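Local coordinates for protein tryptophane-5-halogenase (Microbispora sp. ATCC PTA-5024, PDB 5UAO) that chlorinates a tryptophan of a lanthipeptide at carbon 5 of the indole ring during NAI-107 biosynthesis, as an FAD-binding halogenase, at residues Thr150-Pro155 / Leu270-Thr275; Ala276-Ala281 / Asn408-Thr413. All blocks are in the same frame, centred on the assembly; numbering follows the deposited sequence.

Contact 1. Residues Thr150-Pro155 / Leu270-Thr275; sequences TEDRVP and LKPYTT
A Schellman motif closes helix 144-151 at Asp-152, whose phi is positive, 50°, and it is this helix end that meets the inverse gamma turn centred on Pro-272, just ahead of strand 274-279. The carboxylate of Asp-152 meets the phenol of Tyr-273. The phenol OH of Tyr-273 donates to OD1 of Asp-152 at 2.6 Å, on the syn lone pair of that oxygen. OD1 lies at the ring edge, also 3.0 Å from CE2 of Tyr-273, with carboxylate and ring planes 27° apart. The Tyr-273 ring reaches this place because its CG sits between the backbone N and the carbonyl carbon (chi1 51°), and CB of Lys-271 packs over one ring face near the rim. An alanine in place of Asp-152 would probably leave the Tyr-273 hydroxyl without its acceptor and the ring less firmly fixed. The amine of Lys-271 turns elsewhere, to a salt bridge with Asp-293. The ring of Pro-272 packs against the following backbone: its CG lies 3.7 Å from the carbonyl O of Arg-153, and CB of Pro-272 touches CG1 of Val-154. Arg-504, from beyond the two segments, also binds the Asp-152 carbonyl. A water completes the join, donating to O of Asp-152 and to O of Leu-270, 3.0 Å from each.

Contact 2. Residues Ala276-Ala281 / Asn408-Thr413; sequences ATTMNA and NGRLDT
A chi1 of -173°, with CG opposite the backbone N, lets the Asn-408 amide reach Thr-278, whose chi1 of -61° sets OG1 beside its own backbone N. ND2 of Asn-408 donates to OG1 of Thr-278 at 2.9 Å; the bond is nearly straight and the oxygen lies almost in the amide plane. OG1 of Thr-278 is also hydrogen-bonded to O of Glu-108. At the other end of the amide, OD1 of Asn-408 accepts from N of Arg-410 at 3.2 Å, from above the carbonyl plane, forming an Asx turn, and also takes the amide of Gly-110. Bonds at both ends probably fix which way round the amide lies, since a flip would set its NH2 against those N-H donors. CG2 of Thr-278 meets CD1 of Leu-411 at 3.7 Å, the two side chains running alongside in opposing senses, and the same CD1 rests 3.4 Å from the carbonyl O of Met-279. OG1 of Thr-413 donates to O of Asn-280 at 2.7 Å, in the carbonyl plane and on a lone pair. Thr-413 is also the N-cap of helix 414-422. The extended Arg-410 sends its guanidinium to the carbonyls of Arg-112, Gly-110 and Pro-113. The loop between helices 383-406 and 414-422 is thus held against the later part of strand 274-279, with Trp-416 of the second helix touching Thr-278, Asn-408 and Leu-411 and donating from NE1 to O of Met-279.

In the fold
Both contacts draw on strand 274-279, one after the other along the chain: 270-275 leads into it in contact 1 and 276-281 continues it in contact 2. Their centres are about 23 Å apart, and apart from the direct join between Thr-275 and Ala-276 the two do not touch. The strand runs between 104-108 and 282-288 in a mixed sheet. Contact 1 joins the turn leading into it to the end of helix 144-151, and contact 2 joins its later part to the loop at 408-413. Neither reaches the flavin: the side chains of Tyr-273 and Met-279 each lie about 13 Å from the bound FAD.

Contact 1. Residues Thr150-Pro155 / Leu270-Thr275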
ATOM      1  N   THR A 150      14.805 -25.330 -14.281  1.00 27.97           N
ATOM      2  CA  THR A 150      14.788 -26.797 -14.415  1.00 30.66           C
ATOM      3  C   THR A 150      15.695 -27.343 -15.550  1.00 28.55           C
ATOM      4  O   THR A 150      16.144 -28.480 -15.486  1.00 26.58           O
ATOM      5  CB  THR A 150      13.378 -27.405 -14.526  1.00 31.15           C
ATOM      6  OG1 THR A 150      12.690 -26.856 -15.660  1.00 30.26           O
ATOM      7  CG2 THR A 150      12.583 -27.112 -13.242  1.00 34.52           C
ATOM      8  N   GLU A 151      15.987 -26.538 -16.547  1.00 31.23           N
ATOM      9  CA  GLU A 151      16.987 -26.904 -17.560  1.00 34.35           C
ATOM     10  C   GLU A 151      18.416 -26.599 -17.136  1.00 34.75           C
ATOM     11  O   GLU A 151      19.332 -27.004 -17.839  1.00 34.31           O
ATOM     12  CB  GLU A 151      16.734 -26.154 -18.858  1.00 38.74           C
ATOM     13  CG  GLU A 151      15.361 -26.353 -19.444  1.00 42.20           C
ATOM     14  CD  GLU A 151      15.253 -27.565 -20.358  1.00 50.54           C
ATOM     15  OE1 GLU A 151      16.288 -28.170 -20.731  1.00 45.25           O
ATOM     16  OE2 GLU A 151      14.098 -27.873 -20.717  1.00 57.70           O
ATOM     17  N   ASP A 152      18.637 -25.903 -16.009  1.00 31.35           N
ATOM     18  CA  ASP A 152      19.944 -25.357 -15.658  1.00 29.08           C
ATOM     19  C   ASP A 152      20.557 -24.560 -16.835  1.00 30.07           C
ATOM     20  O   ASP A 152      21.735 -24.712 -17.164  1.00 27.83           O
ATOM     21  CB  ASP A 152      20.939 -26.444 -15.159  1.00 32.75           C
ATOM     22  CG  ASP A 152      20.585 -26.977 -13.754  1.00 38.23           C
ATOM     23  OD1 ASP A 152      20.260 -26.199 -12.897  1.00 37.37           O
ATOM     24  OD2 ASP A 152      20.573 -28.200 -13.509  1.00 46.02           O
ATOM     25  N   ARG A 153      19.767 -23.674 -17.438  1.00 29.45           N
ATOM     26  CA  ARG A 153      20.258 -22.851 -18.539  1.00 29.35           C
ATOM     27  C   ARG A 153      19.871 -21.416 -18.248  1.00 28.86           C
ATOM     28  O   ARG A 153      19.095 -21.152 -17.299  1.00 27.86           O
ATOM     29  CB  ARG A 153      19.640 -23.371 -19.868  1.00 30.20           C
ATOM     30  CG  ARG A 153      20.349 -24.602 -20.410  1.00 29.65           C
ATOM     31  CD  ARG A 153      19.572 -25.190 -21.565  1.00 36.90           C
ATOM     32  NE  ARG A 153      20.094 -26.494 -21.942  1.00 39.11           N
ATOM     33  CZ  ARG A 153      21.238 -26.693 -22.574  1.00 42.68           C
ATOM     34  NH1 ARG A 153      22.000 -25.674 -22.923  1.00 46.04           N
ATOM     35  NH2 ARG A 153      21.640 -27.936 -22.838  1.00 47.16           N
ATOM     36  N   VAL A 154      20.385 -20.482 -19.038  1.00 25.47           N
ATOM     37  CA  VAL A 154      20.142 -19.061 -18.838  1.00 26.98           C
ATOM     38  C   VAL A 154      19.699 -18.443 -20.175  1.00 27.10           C
ATOM     39  O   VAL A 154      20.047 -18.969 -21.218  1.00 31.04           O
ATOM     40  CB  VAL A 154      21.373 -18.319 -18.274  1.00 27.39           C
ATOM     41  CG1 VAL A 154      21.802 -18.841 -16.911  1.00 28.28           C
ATOM     42  CG2 VAL A 154      22.587 -18.395 -19.219  1.00 30.13           C
ATOM     43  N   PRO A 155      18.932 -17.343 -20.144  1.00 29.32           N
ATOM     44  CA  PRO A 155      18.278 -16.861 -21.373  1.00 30.72           C
ATOM     45  C   PRO A 155      19.238 -15.954 -22.231  1.00 30.26           C
ATOM     46  O   PRO A 155      19.028 -14.741 -22.422  1.00 28.50           O
ATOM     47  CB  PRO A 155      17.039 -16.162 -20.819  1.00 30.53           C
ATOM     48  CG  PRO A 155      17.502 -15.576 -19.484  1.00 28.21           C
ATOM     49  CD  PRO A 155      18.444 -16.604 -18.947  1.00 30.72           C
ATOM     50  N   LEU A 270      27.652 -24.133 -13.134  1.00 27.71           N
ATOM     51  CA  LEU A 270      27.154 -23.052 -12.267  1.00 28.06           C
ATOM     52  C   LEU A 270      25.625 -23.066 -12.358  1.00 27.98           C
ATOM     53  O   LEU A 270      25.046 -22.737 -13.385  1.00 25.70           O
ATOM     54  CB  LEU A 270      27.763 -21.671 -12.589  1.00 28.33           C
ATOM     55  CG  LEU A 270      29.262 -21.613 -12.840  1.00 29.40           C
ATOM     56  CD1 LEU A 270      29.709 -20.206 -13.189  1.00 30.18           C
ATOM     57  CD2 LEU A 270      30.033 -22.087 -11.621  1.00 32.03           C
ATOM     58  N   LYS A 271      24.966 -23.562 -11.298  1.00 25.96           N
ATOM     59  CA  LYS A 271      23.509 -23.531 -11.235  1.00 25.08           C
ATOM     60  C   LYS A 271      22.979 -22.078 -11.202  1.00 23.99           C
ATOM     61  O   LYS A 271      23.490 -21.245 -10.448  1.00 23.96           O
ATOM     62  CB  LYS A 271      23.002 -24.321 -10.006  1.00 26.44           C
ATOM     63  CG  LYS A 271      23.272 -25.807 -10.094  1.00 27.50           C
ATOM     64  CD  LYS A 271      23.005 -26.523  -8.761  1.00 31.98           C
ATOM     65  CE  LYS A 271      24.054 -26.182  -7.704  1.00 28.99           C
ATOM     66  NZ  LYS A 271      25.342 -26.876  -7.799  1.00 29.50           N
ATOM     67  N   PRO A 272      22.005 -21.753 -12.059  1.00 22.88           N
ATOM     68  CA  PRO A 272      21.501 -20.367 -12.148  1.00 27.70           C
ATOM     69  C   PRO A 272      20.405 -20.027 -11.151  1.00 25.45           C
ATOM     70  O   PRO A 272      19.366 -19.438 -11.501  1.00 25.05           O
ATOM     71  CB  PRO A 272      20.981 -20.284 -13.605  1.00 26.26           C
ATOM     72  CG  PRO A 272      20.514 -21.665 -13.899  1.00 25.88           C
ATOM     73  CD  PRO A 272      21.541 -22.548 -13.226  1.00 26.01           C
ATOM     74  N   TYR A 273      20.673 -20.346  -9.896  1.00 23.26           N
ATOM     75  CA  TYR A 273      19.751 -20.185  -8.847  1.00 24.91           C
ATOM     76  C   TYR A 273      20.415 -20.528  -7.490  1.00 25.08           C
ATOM     77  O   TYR A 273      21.446 -21.198  -7.402  1.00 23.12           O
ATOM     78  CB  TYR A 273      18.478 -21.050  -9.113  1.00 26.00           C
ATOM     79  CG  TYR A 273      18.788 -22.489  -9.429  1.00 28.45           C
ATOM     80  CD1 TYR A 273      19.149 -23.402  -8.401  1.00 27.97           C
ATOM     81  CD2 TYR A 273      18.680 -22.946 -10.727  1.00 25.52           C
ATOM     82  CE1 TYR A 273      19.470 -24.721  -8.717  1.00 28.31           C
ATOM     83  CE2 TYR A 273      18.972 -24.248 -11.060  1.00 26.19           C
ATOM     84  CZ  TYR A 273      19.366 -25.121 -10.085  1.00 31.09           C
ATOM     85  OH  TYR A 273      19.634 -26.392 -10.428  1.00 29.24           O
ATOM     86  N   THR A 274      19.767 -20.095  -6.423  1.00 25.74           N
ATOM     87  CA  THR A 274      20.102 -20.514  -5.082  1.00 23.80           C
ATOM     88  C   THR A 274      19.267 -21.780  -4.815  1.00 26.07           C
ATOM     89  O   THR A 274      18.100 -21.878  -5.258  1.00 23.51           O
ATOM     90  CB  THR A 274      19.717 -19.394  -4.104  1.00 25.29           C
ATOM     91  OG1 THR A 274      20.536 -18.239  -4.330  1.00 23.95           O
ATOM     92  CG2 THR A 274      19.857 -19.826  -2.720  1.00 24.04           C
ATOM     93  N   THR A 275      19.815 -22.739  -4.086  1.00 24.83           N
ATOM     94  CA  THR A 275      19.041 -23.932  -3.719  1.00 24.74           C
ATOM     95  C   THR A 275      18.764 -23.852  -2.203  1.00 26.13           C
ATOM     96  O   THR A 275      19.650 -23.438  -1.410  1.00 24.36           O
ATOM     97  CB  THR A 275      19.808 -25.214  -4.072  1.00 27.45           C
ATOM     98  OG1 THR A 275      20.092 -25.231  -5.483  1.00 27.30           O
ATOM     99  CG2 THR A 275      19.020 -26.489  -3.693  1.00 26.10           C
TER
HETATM  100  O   HOH W   1      23.992 -23.028 -16.203  1.00 31.38           O

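Contact 2. Residues Ala276-Ala281 / Asn408-Thr413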
ATOM      1  N   ALA A 276      17.551 -24.220  -1.825  1.00 23.67           N
ATOM      2  CA  ALA A 276      17.149 -24.338  -0.425  1.00 24.28           C
ATOM      3  C   ALA A 276      16.681 -25.758  -0.223  1.00 24.76           C
ATOM      4  O   ALA A 276      15.667 -26.176  -0.821  1.00 21.80           O
ATOM      5  CB  ALA A 276      16.013 -23.387  -0.131  1.00 22.33           C
ATOM      6  N   THR A 277      17.439 -26.493   0.603  1.00 24.55           N
ATOM      7  CA  THR A 277      17.239 -27.933   0.781  1.00 22.62           C
ATOM      8  C   THR A 277      16.789 -28.218   2.208  1.00 21.92           C
ATOM      9  O   THR A 277      17.497 -27.853   3.160  1.00 25.10           O
ATOM     10  CB  THR A 277      18.597 -28.650   0.494  1.00 24.37           C
ATOM     11  OG1 THR A 277      19.001 -28.428  -0.875  1.00 24.75           O
ATOM     12  CG2 THR A 277      18.551 -30.088   0.691  1.00 23.84           C
ATOM     13  N   THR A 278      15.716 -28.958   2.360  1.00 21.93           N
ATOM     14  CA  THR A 278      15.208 -29.286   3.699  1.00 22.13           C
ATOM     15  C   THR A 278      16.204 -30.275   4.353  1.00 25.03           C
ATOM     16  O   THR A 278      16.680 -31.184   3.681  1.00 22.93           O
ATOM     17  CB  THR A 278      13.854 -29.917   3.607  1.00 20.85           C
ATOM     18  OG1 THR A 278      12.904 -29.026   3.010  1.00 22.94           O
ATOM     19  CG2 THR A 278      13.260 -30.255   5.008  1.00 22.82           C
ATOM     20  N   MET A 279      16.492 -30.066   5.648  1.00 22.90           N
ATOM     21  CA  MET A 279      17.446 -30.811   6.414  1.00 23.17           C
ATOM     22  C   MET A 279      16.695 -31.255   7.694  1.00 22.88           C
ATOM     23  O   MET A 279      15.523 -30.909   7.887  1.00 23.98           O
ATOM     24  CB  MET A 279      18.656 -29.943   6.794  1.00 22.70           C
ATOM     25  CG  MET A 279      19.479 -29.359   5.614  1.00 23.13           C
ATOM     26  SD  MET A 279      20.357 -30.681   4.754  1.00 26.33           S
ATOM     27  CE  MET A 279      21.810 -30.773   5.772  1.00 24.96           C
ATOM     28  N   ASN A 280      17.334 -32.074   8.502  1.00 22.96           N
ATOM     29  CA  ASN A 280      16.602 -32.691   9.633  1.00 26.33           C
ATOM     30  C   ASN A 280      16.161 -31.687  10.690  1.00 24.82           C
ATOM     31  O   ASN A 280      15.126 -31.865  11.341  1.00 28.34           O
ATOM     32  CB  ASN A 280      17.453 -33.795  10.279  1.00 25.74           C
ATOM     33  CG  ASN A 280      17.637 -35.024   9.361  1.00 26.16           C
ATOM     34  OD1 ASN A 280      16.824 -35.278   8.506  1.00 27.48           O
ATOM     35  ND2 ASN A 280      18.705 -35.797   9.592  1.00 25.80           N
ATOM     36  N   ALA A 281      16.970 -30.658  10.880  1.00 26.08           N
ATOM     37  CA  ALA A 281      16.699 -29.636  11.905  1.00 24.72           C
ATOM     38  C   ALA A 281      16.790 -28.219  11.335  1.00 25.51           C
ATOM     39  O   ALA A 281      17.197 -27.279  12.057  1.00 24.52           O
ATOM     40  CB  ALA A 281      17.711 -29.821  13.002  1.00 27.27           C
ATOM     41  N   ASN A 408       5.851 -27.255   5.455  1.00 25.35           N
ATOM     42  CA  ASN A 408       6.852 -28.083   4.828  1.00 26.19           C
ATOM     43  C   ASN A 408       6.705 -29.542   5.253  1.00 24.26           C
ATOM     44  O   ASN A 408       7.298 -30.001   6.236  1.00 25.67           O
ATOM     45  CB  ASN A 408       8.295 -27.542   5.093  1.00 23.64           C
ATOM     46  CG  ASN A 408       9.351 -28.323   4.294  1.00 25.20           C
ATOM     47  OD1 ASN A 408       8.991 -29.267   3.608  1.00 24.71           O
ATOM     48  ND2 ASN A 408      10.622 -27.986   4.464  1.00 24.24           N
ATOM     49  N   GLY A 409       5.929 -30.287   4.477  1.00 29.61           N
ATOM     50  CA  GLY A 409       5.710 -31.710   4.736  1.00 28.39           C
ATOM     51  C   GLY A 409       6.760 -32.705   4.294  1.00 30.61           C
ATOM     52  O   GLY A 409       6.446 -33.889   4.164  1.00 36.15           O
ATOM     53  N   ARG A 410       8.001 -32.281   4.020  1.00 30.41           N
ATOM     54  CA  ARG A 410       8.984 -33.157   3.417  1.00 30.47           C
ATOM     55  C   ARG A 410       9.493 -34.211   4.402  1.00 32.80           C
ATOM     56  O   ARG A 410       9.666 -35.350   3.991  1.00 29.09           O
ATOM     57  CB  ARG A 410      10.199 -32.370   2.892  1.00 29.02           C
ATOM     58  CG  ARG A 410      11.136 -33.142   1.971  1.00 29.77           C
ATOM     59  CD  ARG A 410      11.933 -32.198   1.109  1.00 27.52           C
ATOM     60  NE  ARG A 410      12.575 -32.830  -0.051  1.00 35.06           N
ATOM     61  CZ  ARG A 410      12.037 -32.961  -1.261  1.00 35.56           C
ATOM     62  NH1 ARG A 410      10.856 -32.453  -1.568  1.00 34.02           N
ATOM     63  NH2 ARG A 410      12.717 -33.546  -2.217  1.00 39.43           N
ATOM     64  N   LEU A 411       9.832 -33.825   5.654  1.00 29.87           N
ATOM     65  CA  LEU A 411      10.545 -34.732   6.567  1.00 30.74           C
ATOM     66  C   LEU A 411       9.751 -34.995   7.849  1.00 33.93           C
ATOM     67  O   LEU A 411       8.966 -34.156   8.266  1.00 33.36           O
ATOM     68  CB  LEU A 411      11.944 -34.207   6.904  1.00 27.43           C
ATOM     69  CG  LEU A 411      12.913 -34.065   5.735  1.00 26.98           C
ATOM     70  CD1 LEU A 411      14.289 -33.625   6.279  1.00 27.37           C
ATOM     71  CD2 LEU A 411      13.033 -35.331   4.924  1.00 31.32           C
ATOM     72  N   ASP A 412       9.933 -36.160   8.451  1.00 36.16           N
ATOM     73  CA  ASP A 412       9.179 -36.512   9.698  1.00 40.11           C
ATOM     74  C   ASP A 412      10.029 -36.456  11.003  1.00 39.81           C
ATOM     75  O   ASP A 412       9.783 -37.175  11.974  1.00 54.09           O
ATOM     76  CB  ASP A 412       8.444 -37.866   9.524  1.00 46.44           C
ATOM     77  CG  ASP A 412       7.163 -37.759   8.622  1.00 65.89           C
ATOM     78  OD1 ASP A 412       6.645 -36.638   8.372  1.00 80.25           O
ATOM     79  OD2 ASP A 412       6.654 -38.805   8.149  1.00 78.56           O
ATOM     80  N   THR A 413      10.936 -35.514  11.068  1.00 34.31           N
ATOM     81  CA  THR A 413      11.865 -35.365  12.190  1.00 29.16           C
ATOM     82  C   THR A 413      11.197 -34.509  13.285  1.00 29.88           C
ATOM     83  O   THR A 413      10.242 -33.798  13.016  1.00 32.70           O
ATOM     84  CB  THR A 413      13.162 -34.656  11.744  1.00 31.89           C
ATOM     85  OG1 THR A 413      12.833 -33.323  11.313  1.00 30.98           O
ATOM     86  CG2 THR A 413      13.892 -35.442  10.621  1.00 32.61           C
TER
HETATM   87  O   HOH W   2      15.379 -32.433   1.344  1.00 30.79           O